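Local coordinates for hypothetical protein (Staphylococcus aureus subsp. aureus, PDB 1QYI) that is of unknown function but probably acts as a hydrolase of the haloacid dehalogenase (HAD) superfamily, with a large helical cap on its core, at residues Glu15-Asp20 / Ile208-Ile213; Leu89-Lys94 / Asp124-Asn129. One frame throughout, in Å; residues are numbered along the deposited sequence.

Contact 1 of 2, residues Glu15-Asp20 / Ile208-Ile213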
ATOM      1  N   GLU A  15      -2.376   7.257  -0.365  1.00 25.60           N
ATOM      2  CA  GLU A  15      -2.301   5.864  -0.808  1.00 26.77           C
ATOM      3  C   GLU A  15      -3.282   5.524  -1.921  1.00 27.16           C
ATOM      4  O   GLU A  15      -3.317   4.386  -2.387  1.00 26.73           O
ATOM      5  CB  GLU A  15      -2.562   4.929   0.371  1.00 28.48           C
ATOM      6  CG  GLU A  15      -1.480   4.917   1.432  1.00 31.98           C
ATOM      7  CD  GLU A  15      -1.867   4.066   2.630  1.00 34.40           C
ATOM      8  OE1 GLU A  15      -2.907   4.367   3.257  1.00 36.32           O
ATOM      9  OE2 GLU A  15      -1.135   3.102   2.947  1.00 35.66           O
ATOM     10  N   GLU A  16      -4.072   6.513  -2.336  1.00 27.14           N
ATOM     11  CA  GLU A  16      -5.088   6.339  -3.377  1.00 25.75           C
ATOM     12  C   GLU A  16      -4.632   5.567  -4.610  1.00 26.44           C
ATOM     13  O   GLU A  16      -5.319   4.647  -5.065  1.00 26.30           O
ATOM     14  CB  GLU A  16      -5.614   7.708  -3.825  1.00 26.32           C
ATOM     15  CG  GLU A  16      -6.475   8.414  -2.785  1.00 26.54           C
ATOM     16  CD  GLU A  16      -7.716   7.612  -2.424  1.00 25.47           C
ATOM     17  OE1 GLU A  16      -8.501   7.263  -3.335  1.00 23.66           O
ATOM     18  OE2 GLU A  16      -7.911   7.340  -1.225  1.00 25.81           O
ATOM     19  N   ARG A  17      -3.482   5.952  -5.157  1.00 26.22           N
ATOM     20  CA  ARG A  17      -2.941   5.313  -6.346  1.00 26.12           C
ATOM     21  C   ARG A  17      -2.830   3.803  -6.146  1.00 26.62           C
ATOM     22  O   ARG A  17      -2.980   3.039  -7.096  1.00 23.59           O
ATOM     23  CB  ARG A  17      -1.567   5.896  -6.677  1.00 26.05           C
ATOM     24  CG  ARG A  17      -1.287   6.046  -8.164  1.00 26.86           C
ATOM     25  CD  ARG A  17      -1.786   7.383  -8.713  1.00 26.02           C
ATOM     26  NE  ARG A  17      -3.016   7.259  -9.494  1.00 27.65           N
ATOM     27  CZ  ARG A  17      -3.374   8.099 -10.469  1.00 27.03           C
ATOM     28  NH1 ARG A  17      -2.602   9.125 -10.792  1.00 26.00           N
ATOM     29  NH2 ARG A  17      -4.505   7.913 -11.133  1.00 26.52           N
ATOM     30  N   CYS A  18      -2.559   3.376  -4.912  1.00 28.66           N
ATOM     31  CA  CYS A  18      -2.452   1.952  -4.629  1.00 29.12           C
ATOM     32  C   CYS A  18      -3.784   1.298  -4.969  1.00 29.33           C
ATOM     33  O   CYS A  18      -3.827   0.296  -5.691  1.00 31.67           O
ATOM     34  CB  CYS A  18      -2.110   1.704  -3.154  1.00 30.65           C
ATOM     35  SG  CYS A  18      -0.367   2.012  -2.710  1.00 31.19           S
ATOM     36  N   PHE A  19      -4.869   1.874  -4.461  1.00 25.87           N
ATOM     37  CA  PHE A  19      -6.207   1.346  -4.719  1.00 25.33           C
ATOM     38  C   PHE A  19      -6.510   1.408  -6.225  1.00 26.98           C
ATOM     39  O   PHE A  19      -7.227   0.555  -6.762  1.00 28.84           O
ATOM     40  CB  PHE A  19      -7.244   2.143  -3.919  1.00 23.41           C
ATOM     41  CG  PHE A  19      -6.874   2.334  -2.467  1.00 22.96           C
ATOM     42  CD1 PHE A  19      -6.432   1.259  -1.695  1.00 22.41           C
ATOM     43  CD2 PHE A  19      -6.972   3.588  -1.870  1.00 20.84           C
ATOM     44  CE1 PHE A  19      -6.094   1.430  -0.356  1.00 22.34           C
ATOM     45  CE2 PHE A  19      -6.636   3.769  -0.531  1.00 21.98           C
ATOM     46  CZ  PHE A  19      -6.195   2.686   0.231  1.00 21.71           C
ATOM     47  N   ASP A  20      -5.959   2.420  -6.896  1.00 26.13           N
ATOM     48  CA  ASP A  20      -6.120   2.583  -8.337  1.00 23.56           C
ATOM     49  C   ASP A  20      -5.441   1.393  -9.012  1.00 22.54           C
ATOM     50  O   ASP A  20      -6.082   0.615  -9.716  1.00 24.97           O
ATOM     51  CB  ASP A  20      -5.425   3.860  -8.825  1.00 22.64           C
ATOM     52  CG  ASP A  20      -6.293   5.088  -8.728  1.00 21.61           C
ATOM     53  OD1 ASP A  20      -7.354   5.063  -8.049  1.00 19.83           O
ATOM     54  OD2 ASP A  20      -5.889   6.100  -9.339  1.00 22.64           O
ATOM     55  N   ILE A 208       4.117   5.145 -10.063  1.00 22.08           N
ATOM     56  CA  ILE A 208       4.886   5.572  -8.904  1.00 22.37           C
ATOM     57  C   ILE A 208       5.309   6.996  -9.219  1.00 22.92           C
ATOM     58  O   ILE A 208       5.549   7.803  -8.325  1.00 23.97           O
ATOM     59  CB  ILE A 208       6.145   4.680  -8.682  1.00 23.23           C
ATOM     60  CG1 ILE A 208       6.808   5.049  -7.361  1.00 21.20           C
ATOM     61  CG2 ILE A 208       7.159   4.876  -9.819  1.00 22.43           C
ATOM     62  CD1 ILE A 208       7.921   4.103  -6.978  1.00 22.52           C
ATOM     63  N   TYR A 209       5.379   7.295 -10.513  1.00 24.23           N
ATOM     64  CA  TYR A 209       5.746   8.622 -10.981  1.00 24.64           C
ATOM     65  C   TYR A 209       4.543   9.566 -11.048  1.00 24.03           C
ATOM     66  O   TYR A 209       4.707  10.758 -11.263  1.00 24.17           O
ATOM     67  CB  TYR A 209       6.397   8.517 -12.355  1.00 21.99           C
ATOM     68  CG  TYR A 209       7.680   7.745 -12.356  1.00 22.51           C
ATOM     69  CD1 TYR A 209       8.863   8.316 -11.894  1.00 18.80           C
ATOM     70  CD2 TYR A 209       7.727   6.451 -12.876  1.00 23.25           C
ATOM     71  CE1 TYR A 209      10.069   7.617 -11.969  1.00 20.51           C
ATOM     72  CE2 TYR A 209       8.921   5.745 -12.947  1.00 21.86           C
ATOM     73  CZ  TYR A 209      10.091   6.332 -12.498  1.00 21.76           C
ATOM     74  OH  TYR A 209      11.286   5.639 -12.604  1.00 19.61           O
ATOM     75  N   GLN A 210       3.338   9.036 -10.869  1.00 24.45           N
ATOM     76  CA  GLN A 210       2.148   9.879 -10.914  1.00 26.96           C
ATOM     77  C   GLN A 210       1.411   9.731  -9.602  1.00 28.00           C
ATOM     78  O   GLN A 210       0.189   9.576  -9.569  1.00 29.00           O
ATOM     79  CB  GLN A 210       1.225   9.468 -12.060  1.00 27.10           C
ATOM     80  CG  GLN A 210       1.969   9.113 -13.331  1.00 29.77           C
ATOM     81  CD  GLN A 210       1.059   8.986 -14.522  1.00 30.87           C
ATOM     82  OE1 GLN A 210       1.463   8.484 -15.566  1.00 32.57           O
ATOM     83  NE2 GLN A 210      -0.176   9.458 -14.383  1.00 33.01           N
ATOM     84  N   GLU A 211       2.173   9.775  -8.516  1.00 27.31           N
ATOM     85  CA  GLU A 211       1.634   9.632  -7.173  1.00 25.94           C
ATOM     86  C   GLU A 211       0.738  10.835  -6.831  1.00 26.30           C
ATOM     87  O   GLU A 211       0.992  11.969  -7.247  1.00 24.49           O
ATOM     88  CB  GLU A 211       2.803   9.503  -6.185  1.00 23.33           C
ATOM     89  CG  GLU A 211       2.488   8.777  -4.882  1.00 24.21           C
ATOM     90  CD  GLU A 211       2.492   7.247  -5.008  1.00 22.64           C
ATOM     91  OE1 GLU A 211       3.499   6.670  -5.462  1.00 21.51           O
ATOM     92  OE2 GLU A 211       1.487   6.612  -4.636  1.00 21.86           O
ATOM     93  N   ILE A 212      -0.327  10.559  -6.085  1.00 27.71           N
ATOM     94  CA  ILE A 212      -1.292  11.569  -5.656  1.00 28.75           C
ATOM     95  C   ILE A 212      -0.696  12.471  -4.562  1.00 30.27           C
ATOM     96  O   ILE A 212      -0.394  12.022  -3.458  1.00 27.05           O
ATOM     97  CB  ILE A 212      -2.586  10.906  -5.122  1.00 27.91           C
ATOM     98  CG1 ILE A 212      -2.494   9.382  -5.219  1.00 31.84           C
ATOM     99  CG2 ILE A 212      -3.765  11.344  -5.961  1.00 30.53           C
ATOM    100  CD1 ILE A 212      -1.362   8.715  -4.399  1.00 28.29           C
ATOM    101  N   ILE A 213      -0.538  13.750  -4.875  1.00 31.45           N
ATOM    102  CA  ILE A 213       0.033  14.681  -3.926  1.00 33.67           C
ATOM    103  C   ILE A 213      -1.031  15.168  -2.946  1.00 35.07           C
ATOM    104  O   ILE A 213      -2.199  15.324  -3.311  1.00 36.22           O
ATOM    105  CB  ILE A 213       0.632  15.912  -4.643  1.00 33.92           C
ATOM    106  CG1 ILE A 213       1.177  15.533  -6.028  1.00 33.10           C
ATOM    107  CG2 ILE A 213       1.696  16.540  -3.761  1.00 33.32           C
ATOM    108  CD1 ILE A 213       2.365  14.586  -6.026  1.00 36.68           C
TER

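Contact 2 of 2, residues Leu89-Lys94 / Asp124-Asn129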
ATOM      1  N   LEU A  89     -13.349 -14.847 -10.953  1.00 26.95           N
ATOM      2  CA  LEU A  89     -12.816 -16.004 -11.642  1.00 26.14           C
ATOM      3  C   LEU A  89     -13.724 -17.187 -11.348  1.00 27.10           C
ATOM      4  O   LEU A  89     -14.175 -17.876 -12.260  1.00 27.74           O
ATOM      5  CB  LEU A  89     -11.388 -16.304 -11.179  1.00 24.84           C
ATOM      6  CG  LEU A  89     -10.760 -17.554 -11.812  1.00 22.05           C
ATOM      7  CD1 LEU A  89     -10.767 -17.422 -13.314  1.00 22.88           C
ATOM      8  CD2 LEU A  89      -9.362 -17.751 -11.289  1.00 22.77           C
ATOM      9  N   ILE A  90     -13.991 -17.413 -10.067  1.00 26.60           N
ATOM     10  CA  ILE A  90     -14.857 -18.506  -9.634  1.00 28.35           C
ATOM     11  C   ILE A  90     -16.229 -18.365 -10.321  1.00 28.86           C
ATOM     12  O   ILE A  90     -16.857 -19.356 -10.685  1.00 28.79           O
ATOM     13  CB  ILE A  90     -15.018 -18.490  -8.067  1.00 26.39           C
ATOM     14  CG1 ILE A  90     -13.709 -18.903  -7.411  1.00 24.44           C
ATOM     15  CG2 ILE A  90     -16.112 -19.450  -7.620  1.00 28.18           C
ATOM     16  CD1 ILE A  90     -13.579 -18.461  -5.972  1.00 28.07           C
ATOM     17  N   ASP A  91     -16.667 -17.122 -10.510  1.00 29.69           N
ATOM     18  CA  ASP A  91     -17.951 -16.823 -11.133  1.00 28.92           C
ATOM     19  C   ASP A  91     -17.997 -17.235 -12.611  1.00 28.71           C
ATOM     20  O   ASP A  91     -19.018 -17.724 -13.107  1.00 28.15           O
ATOM     21  CB  ASP A  91     -18.255 -15.325 -10.980  1.00 29.31           C
ATOM     22  CG  ASP A  91     -19.707 -14.992 -11.256  1.00 30.68           C
ATOM     23  OD1 ASP A  91     -20.589 -15.815 -10.909  1.00 33.11           O
ATOM     24  OD2 ASP A  91     -19.976 -13.891 -11.779  1.00 30.81           O
ATOM     25  N   ILE A  92     -16.885 -17.026 -13.306  1.00 28.03           N
ATOM     26  CA  ILE A  92     -16.763 -17.373 -14.715  1.00 27.89           C
ATOM     27  C   ILE A  92     -16.571 -18.891 -14.847  1.00 29.48           C
ATOM     28  O   ILE A  92     -17.039 -19.503 -15.810  1.00 30.20           O
ATOM     29  CB  ILE A  92     -15.552 -16.628 -15.366  1.00 26.28           C
ATOM     30  CG1 ILE A  92     -15.747 -15.122 -15.236  1.00 24.48           C
ATOM     31  CG2 ILE A  92     -15.422 -16.992 -16.840  1.00 24.28           C
ATOM     32  CD1 ILE A  92     -14.583 -14.308 -15.738  1.00 28.35           C
ATOM     33  N   LEU A  93     -15.888 -19.496 -13.878  1.00 30.46           N
ATOM     34  CA  LEU A  93     -15.643 -20.935 -13.907  1.00 32.97           C
ATOM     35  C   LEU A  93     -16.883 -21.780 -13.647  1.00 36.17           C
ATOM     36  O   LEU A  93     -16.904 -22.967 -13.976  1.00 39.40           O
ATOM     37  CB  LEU A  93     -14.569 -21.318 -12.894  1.00 29.32           C
ATOM     38  CG  LEU A  93     -13.178 -20.797 -13.210  1.00 28.37           C
ATOM     39  CD1 LEU A  93     -12.287 -21.056 -12.018  1.00 29.78           C
ATOM     40  CD2 LEU A  93     -12.633 -21.468 -14.457  1.00 26.49           C
ATOM     41  N   LYS A  94     -17.909 -21.180 -13.058  1.00 37.58           N
ATOM     42  CA  LYS A  94     -19.134 -21.907 -12.769  1.00 39.81           C
ATOM     43  C   LYS A  94     -20.042 -21.924 -14.000  1.00 41.30           C
ATOM     44  O   LYS A  94     -21.173 -22.402 -13.946  1.00 41.03           O
ATOM     45  CB  LYS A  94     -19.849 -21.259 -11.581  1.00 42.15           C
ATOM     46  CG  LYS A  94     -20.998 -22.068 -11.011  1.00 45.28           C
ATOM     47  CD  LYS A  94     -21.556 -21.424  -9.749  1.00 47.99           C
ATOM     48  CE  LYS A  94     -22.154 -20.056 -10.036  1.00 50.27           C
ATOM     49  NZ  LYS A  94     -22.600 -19.366  -8.789  1.00 51.23           N
ATOM     50  N   ASP A 124     -22.619 -18.808 -23.488  1.00 35.68           N
ATOM     51  CA  ASP A 124     -23.283 -17.532 -23.690  1.00 33.92           C
ATOM     52  C   ASP A 124     -22.329 -16.414 -23.335  1.00 31.27           C
ATOM     53  O   ASP A 124     -21.230 -16.654 -22.847  1.00 32.23           O
ATOM     54  CB  ASP A 124     -24.527 -17.425 -22.801  1.00 35.52           C
ATOM     55  CG  ASP A 124     -25.269 -18.741 -22.672  1.00 36.16           C
ATOM     56  OD1 ASP A 124     -25.557 -19.377 -23.711  1.00 37.78           O
ATOM     57  OD2 ASP A 124     -25.565 -19.135 -21.527  1.00 35.67           O
ATOM     58  N   CYS A 125     -22.743 -15.185 -23.598  1.00 27.77           N
ATOM     59  CA  CYS A 125     -21.911 -14.054 -23.256  1.00 25.91           C
ATOM     60  C   CYS A 125     -21.910 -13.985 -21.731  1.00 25.73           C
ATOM     61  O   CYS A 125     -22.969 -14.030 -21.108  1.00 26.39           O
ATOM     62  CB  CYS A 125     -22.504 -12.773 -23.838  1.00 26.05           C
ATOM     63  SG  CYS A 125     -21.560 -11.291 -23.461  1.00 23.00           S
ATOM     64  N   PHE A 126     -20.732 -13.901 -21.120  1.00 25.81           N
ATOM     65  CA  PHE A 126     -20.653 -13.820 -19.659  1.00 24.33           C
ATOM     66  C   PHE A 126     -20.855 -12.367 -19.195  1.00 23.23           C
ATOM     67  O   PHE A 126     -20.329 -11.442 -19.813  1.00 20.59           O
ATOM     68  CB  PHE A 126     -19.286 -14.337 -19.177  1.00 25.92           C
ATOM     69  CG  PHE A 126     -19.057 -14.146 -17.704  1.00 26.73           C
ATOM     70  CD1 PHE A 126     -19.762 -14.906 -16.773  1.00 29.13           C
ATOM     71  CD2 PHE A 126     -18.217 -13.136 -17.246  1.00 28.26           C
ATOM     72  CE1 PHE A 126     -19.646 -14.658 -15.405  1.00 29.16           C
ATOM     73  CE2 PHE A 126     -18.092 -12.874 -15.882  1.00 29.74           C
ATOM     74  CZ  PHE A 126     -18.810 -13.637 -14.961  1.00 29.27           C
ATOM     75  N   ASN A 127     -21.624 -12.157 -18.126  1.00 24.15           N
ATOM     76  CA  ASN A 127     -21.835 -10.797 -17.610  1.00 27.04           C
ATOM     77  C   ASN A 127     -21.075 -10.647 -16.285  1.00 29.55           C
ATOM     78  O   ASN A 127     -21.263 -11.425 -15.356  1.00 30.54           O
ATOM     79  CB  ASN A 127     -23.333 -10.498 -17.416  1.00 25.20           C
ATOM     80  CG  ASN A 127     -24.139 -10.637 -18.718  1.00 23.00           C
ATOM     81  OD1 ASN A 127     -23.695 -10.214 -19.791  1.00 15.69           O
ATOM     82  ND2 ASN A 127     -25.332 -11.221 -18.616  1.00 21.82           N
ATOM     83  N   LEU A 128     -20.227  -9.627 -16.205  1.00 32.57           N
ATOM     84  CA  LEU A 128     -19.377  -9.390 -15.043  1.00 36.08           C
ATOM     85  C   LEU A 128     -19.953  -9.504 -13.631  1.00 37.52           C
ATOM     86  O   LEU A 128     -19.413 -10.250 -12.801  1.00 39.24           O
ATOM     87  CB  LEU A 128     -18.690  -8.039 -15.192  1.00 37.66           C
ATOM     88  CG  LEU A 128     -17.509  -7.798 -14.257  1.00 39.42           C
ATOM     89  CD1 LEU A 128     -16.564  -9.002 -14.207  1.00 38.28           C
ATOM     90  CD2 LEU A 128     -16.785  -6.571 -14.765  1.00 39.95           C
ATOM     91  N   ASN A 129     -21.032  -8.773 -13.359  1.00 36.22           N
ATOM     92  CA  ASN A 129     -21.658  -8.766 -12.035  1.00 36.71           C
ATOM     93  C   ASN A 129     -20.633  -8.335 -10.975  1.00 37.27           C
ATOM     94  O   ASN A 129     -20.263  -9.112 -10.088  1.00 36.92           O
ATOM     95  CB  ASN A 129     -22.221 -10.150 -11.692  1.00 36.34           C
ATOM     96  CG  ASN A 129     -22.914 -10.186 -10.331  1.00 36.33           C
ATOM     97  OD1 ASN A 129     -23.322 -11.249  -9.864  1.00 40.39           O
ATOM     98  ND2 ASN A 129     -23.050  -9.028  -9.695  1.00 34.31           N
TER

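Contact 1 of 2, residues Glu15-Asp20 / Ile208-Ile213
Arg-17, in the first turn of helix 16-31, reaches across to the backbone of Gln-210 and lies beside the side chain of Ile-212. Its chain bends twice, at chi2 (87°), which places CD, and at chi3, which places NE. The guanidinium meets the carbonyl edge-on: NH1 donates to Gln-210 O over 3.1 Å, almost straight at 171° and in the planes of both groups. The side-chain amide of Gln-210 stands 81° from the guanidinium plane and takes no part in the bond. NE and NH2 both grip Asp-20 OD2 side-on, at 3.1 and 2.9 Å, so the carboxylate one helical turn on helps to fix the guanidinium's rotation. Asp-20 OD1 and Glu-16 OE1 pair with Arg-56 of helix 49-60.

Nearer the start of the helix Ile-212 makes the apolar contacts. Ile-212 CD1 lies 3.6 Å from Arg-17 CB, and Ile-212 CG1 is 3.8 Å from Glu-16 CB. Glu-211 CB leaves the backbone away from the helix, yet its chain curls back to bring OE2 within 3.7 Å of Arg-17 CB. The pairing of outgoing and returning chain is consistent with the core-cap junction of a HAD fold whose cap is inserted after the first core strand.

Contact 2 of 2, residues Leu89-Lys94 / Asp124-Asn129
In the helical cap, the last turn of helix 77-93 receives the ring of Phe-126 on Asp-91 and Ile-92, and so packs against the irregular chain that runs from helix 111-115 to helix 134-137. Phe-126 CB leaves the backbone toward the helix, and CG is anti to the backbone N (chi1 173°), which starts the ring off beside its own carbonyl carbon.

Ile-92 comes over one face of the ring. Its CG1 sits 3.6 Å from the centroid of the Phe-126 ring, 24° off the normal, a CH-pi contact displaced toward the rim. The displacement is toward the CE2-CZ side: Ile-92 CG1 is 3.3 Å from Phe-126 CE2 and nearly as close to CZ. The methyl CD1 overhangs the rim on the same face, 3.8 Å from Phe-126 CE2. Taken as a whole the two side chains cross at about a right angle.

Asp-91 approaches differently, at the ring's edge. Its OD2 lies near the ring plane, 3.4 Å from Phe-126 CZ and 3.7 Å from Phe-126 CE1, with the carboxylate turned 74° from the ring. An oxygen placed there faces the rim hydrogens, whose slight positive charge probably makes the approach favourable. Beyond it, Asn-129 CB is a looser neighbour of the same oxygen.

The carbonyl of Phe-126 is hydrogen-bonded to His-39 NE2, which ties the loop's backbone to another part of the cap. Leu-38 touches Ile-92, while Ile-90 of the same helix packs on helix 144-158 and Leu-89 and Leu-93 meet Phe-104 of helix 98-106. The arrangement is loop-on-helix packing in a helical cap, an aromatic ring held by an isoleucine over one face and a carboxylate at its edge.

In the fold
Along the chain the order is 15-20, 89-94, 124-129 and 208-213, so contact 2 forms within the long excursion whose two ends meet at contact 1. That excursion holds many helices and no strand, and lies between strands 3-6 and 233-237, which are neighbours in the parallel core sheet. Contact 1, where core and cap join, is centred about 9 Å from the centre of the chain; contact 2, far out in the cap, about 29 Å. The two centres are about 30 Å apart, the nearest atoms about 14 Å. The first brings the cap's ends together, the second packs a connecting loop against the end of helix 77-93, as expected of a capped HAD-type protein.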